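Local coordinates for protein LamCAT (Aquimarina, PDB 6JH5) that probably hydrolyses laminarin, a marine beta-1,3-glucan, as a bacterial laminarinase of glycoside hydrolase family 16, at residues A[77-81]-A[162-166]. Sequence-based numbering, arbitrary orientation.
Sequences SWKYG and IEWDA
G81 and W164 form an antiparallel hydrogen-bonded pair in the beta-jelly-roll of this family 16 glycoside hydrolase, where strand 81-88 starts alongside the end of strand 158-164. G81 N donates to W164 O at 2.9 Å and W164 N returns a bond to G81 O, also 2.9 Å but more bent (146° at the hydrogen). From this pair the Y80 side chain runs alongside D165 and A166, where the chain leaves strand 158-164. Its CB lies 3.5 Å from W164 O; CG is anti to the carbonyl carbon (chi1 -54°), which turns the ring along these two residues. CD1 reaches W164 NE1 at 3.5 Å, the edge of the phenol meeting the indole face with the planes 81° apart. CE1 passes the D165 carbonyl and CZ packs on A166 CA; A166 N lies over one face of the phenol, toward the rim, and K79 CG over the centre of the other. OH touches A166 CB and is hydrogen-bonded to H194 ND1. The K79-Y80 backbone crosses one face of the W164 indole, whose NE1 donates a hydrogen bond to F193 O: Y80 N is 3.4 Å from CZ3, Y80 CA stands 4.0 Å from the centroid of the five-membered ring, a CH-pi contact, and at the far rim CH2 comes 3.3 Å from W78 O.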
ATOM      1  N   SER A  77      -3.203  -9.962  10.668  1.00 15.04           N
ATOM      2  CA  SER A  77      -3.100  -8.555  11.106  1.00 13.14           C
ATOM      3  C   SER A  77      -2.192  -8.470  12.323  1.00 13.55           C
ATOM      4  O   SER A  77      -1.923  -9.468  12.936  1.00 15.39           O
ATOM      5  CB  SER A  77      -4.403  -7.900  11.341  1.00 14.46           C
ATOM      6  OG  SER A  77      -5.002  -8.474  12.453  1.00 14.95           O
ATOM      7  N   TRP A  78      -1.614  -7.291  12.504  1.00 13.64           N
ATOM      8  CA  TRP A  78      -0.590  -7.079  13.541  1.00 12.78           C
ATOM      9  C   TRP A  78      -0.759  -5.736  14.253  1.00 13.52           C
ATOM     10  O   TRP A  78      -1.147  -4.795  13.645  1.00 14.11           O
ATOM     11  CB  TRP A  78       0.789  -7.101  12.876  1.00 13.23           C
ATOM     12  CG  TRP A  78       1.050  -8.332  12.068  1.00 13.33           C
ATOM     13  CD1 TRP A  78       1.652  -9.480  12.485  1.00 14.04           C
ATOM     14  CD2 TRP A  78       0.731  -8.527  10.685  1.00 12.58           C
ATOM     15  NE1 TRP A  78       1.705 -10.378  11.466  1.00 13.94           N
ATOM     16  CE2 TRP A  78       1.140  -9.828  10.355  1.00 13.86           C
ATOM     17  CE3 TRP A  78       0.125  -7.745   9.715  1.00 13.89           C
ATOM     18  CZ2 TRP A  78       0.979 -10.348   9.084  1.00 14.04           C
ATOM     19  CZ3 TRP A  78      -0.047  -8.259   8.462  1.00 13.18           C
ATOM     20  CH2 TRP A  78       0.377  -9.542   8.153  1.00 13.34           C
ATOM     21  N   LYS A  79      -0.401  -5.726  15.529  1.00 13.94           N
ATOM     22  CA  LYS A  79      -0.330  -4.484  16.316  1.00 14.80           C
ATOM     23  C   LYS A  79       1.135  -4.309  16.671  1.00 14.37           C
ATOM     24  O   LYS A  79       1.627  -5.097  17.427  1.00 15.03           O
ATOM     25  CB  LYS A  79      -1.135  -4.596  17.604  1.00 16.58           C
ATOM     26  CG  LYS A  79      -1.080  -3.333  18.446  1.00 18.33           C
ATOM     27  CD  LYS A  79      -1.930  -3.525  19.657  1.00 22.76           C
ATOM     28  CE  LYS A  79      -1.621  -2.609  20.800  1.00 29.24           C
ATOM     29  NZ  LYS A  79      -2.639  -2.760  21.861  1.00 34.07           N
ATOM     30  N   TYR A  80       1.778  -3.366  15.978  1.00 14.39           N
ATOM     31  CA  TYR A  80       3.196  -2.955  16.074  1.00 14.87           C
ATOM     32  C   TYR A  80       4.065  -3.926  15.267  1.00 14.39           C
ATOM     33  O   TYR A  80       3.669  -5.053  15.064  1.00 15.47           O
ATOM     34  CB  TYR A  80       3.663  -2.874  17.527  1.00 15.15           C
ATOM     35  CG  TYR A  80       2.807  -2.004  18.403  1.00 15.69           C
ATOM     36  CD1 TYR A  80       2.273  -0.827  17.935  1.00 14.97           C
ATOM     37  CD2 TYR A  80       2.519  -2.373  19.697  1.00 15.80           C
ATOM     38  CE1 TYR A  80       1.473  -0.037  18.737  1.00 15.14           C
ATOM     39  CE2 TYR A  80       1.735  -1.587  20.516  1.00 16.98           C
ATOM     40  CZ  TYR A  80       1.195  -0.419  20.028  1.00 16.31           C
ATOM     41  OH  TYR A  80       0.413   0.336  20.829  1.00 17.91           O
ATOM     42  N   GLY A  81       5.248  -3.472  14.888  1.00 13.52           N
ATOM     43  CA  GLY A  81       6.184  -4.361  14.187  1.00 14.52           C
ATOM     44  C   GLY A  81       6.972  -3.638  13.119  1.00 13.93           C
ATOM     45  O   GLY A  81       6.839  -2.465  13.022  1.00 14.45           O
ATOM     46  N   ILE A 162       8.351   0.177   7.360  1.00 11.93           N
ATOM     47  CA  ILE A 162       7.962   0.974   8.545  1.00 11.96           C
ATOM     48  C   ILE A 162       8.416   0.214   9.783  1.00 11.73           C
ATOM     49  O   ILE A 162       8.467  -0.956   9.732  1.00 13.08           O
ATOM     50  CB  ILE A 162       6.463   1.300   8.671  1.00 12.90           C
ATOM     51  CG1 ILE A 162       5.579   0.057   8.610  1.00 14.27           C
ATOM     52  CG2 ILE A 162       6.072   2.368   7.665  1.00 14.23           C
ATOM     53  CD1 ILE A 162       4.216   0.239   9.202  1.00 15.21           C
ATOM     54  N   GLU A 163       8.774   0.969  10.804  1.00 12.91           N
ATOM     55  CA  GLU A 163       8.994   0.428  12.160  1.00 12.92           C
ATOM     56  C   GLU A 163       7.913   1.109  12.987  1.00 14.41           C
ATOM     57  O   GLU A 163       7.828   2.277  12.945  1.00 14.82           O
ATOM     58  CB  GLU A 163      10.413   0.658  12.663  1.00 14.25           C
ATOM     59  CG  GLU A 163      11.433  -0.182  11.933  1.00 15.82           C
ATOM     60  CD  GLU A 163      12.829   0.054  12.456  1.00 19.20           C
ATOM     61  OE1 GLU A 163      12.949   0.743  13.433  1.00 23.49           O
ATOM     62  OE2 GLU A 163      13.738  -0.415  11.849  1.00 23.11           O
ATOM     63  N   TRP A 164       7.116   0.316  13.672  1.00 12.90           N
ATOM     64  CA  TRP A 164       5.945   0.851  14.385  1.00 12.72           C
ATOM     65  C   TRP A 164       5.920   0.282  15.798  1.00 13.29           C
ATOM     66  O   TRP A 164       6.034  -0.880  15.951  1.00 14.67           O
ATOM     67  CB  TRP A 164       4.733   0.441  13.555  1.00 12.48           C
ATOM     68  CG  TRP A 164       3.364   0.542  14.135  1.00 12.77           C
ATOM     69  CD1 TRP A 164       2.859   1.468  14.994  1.00 12.79           C
ATOM     70  CD2 TRP A 164       2.279  -0.332  13.811  1.00 11.72           C
ATOM     71  NE1 TRP A 164       1.537   1.224  15.225  1.00 12.99           N
ATOM     72  CE2 TRP A 164       1.163   0.118  14.528  1.00 12.83           C
ATOM     73  CE3 TRP A 164       2.157  -1.452  12.995  1.00 12.67           C
ATOM     74  CZ2 TRP A 164      -0.060  -0.530  14.443  1.00 13.89           C
ATOM     75  CZ3 TRP A 164       0.953  -2.088  12.919  1.00 13.16           C
ATOM     76  CH2 TRP A 164      -0.137  -1.635  13.640  1.00 14.52           C
ATOM     77  N   ASP A 165       5.793   1.164  16.758  1.00 14.24           N
ATOM     78  CA  ASP A 165       5.654   0.754  18.167  1.00 14.65           C
ATOM     79  C   ASP A 165       4.605   1.651  18.817  1.00 16.09           C
ATOM     80  O   ASP A 165       4.021   2.441  18.176  1.00 14.51           O
ATOM     81  CB  ASP A 165       6.984   0.631  18.906  1.00 16.00           C
ATOM     82  CG  ASP A 165       7.664   1.934  19.287  1.00 21.44           C
ATOM     83  OD1 ASP A 165       7.072   2.965  19.123  1.00 18.71           O
ATOM     84  OD2 ASP A 165       8.806   1.858  19.708  1.00 22.33           O
ATOM     85  N   ALA A 166       4.457   1.517  20.125  1.00 16.41           N
ATOM     86  CA  ALA A 166       3.436   2.288  20.864  1.00 17.20           C
ATOM     87  C   ALA A 166       3.751   3.785  20.866  1.00 16.89           C
ATOM     88  O   ALA A 166       2.875   4.532  21.195  1.00 19.51           O
ATOM     89  CB  ALA A 166       3.346   1.772  22.278  1.00 18.42           C
TER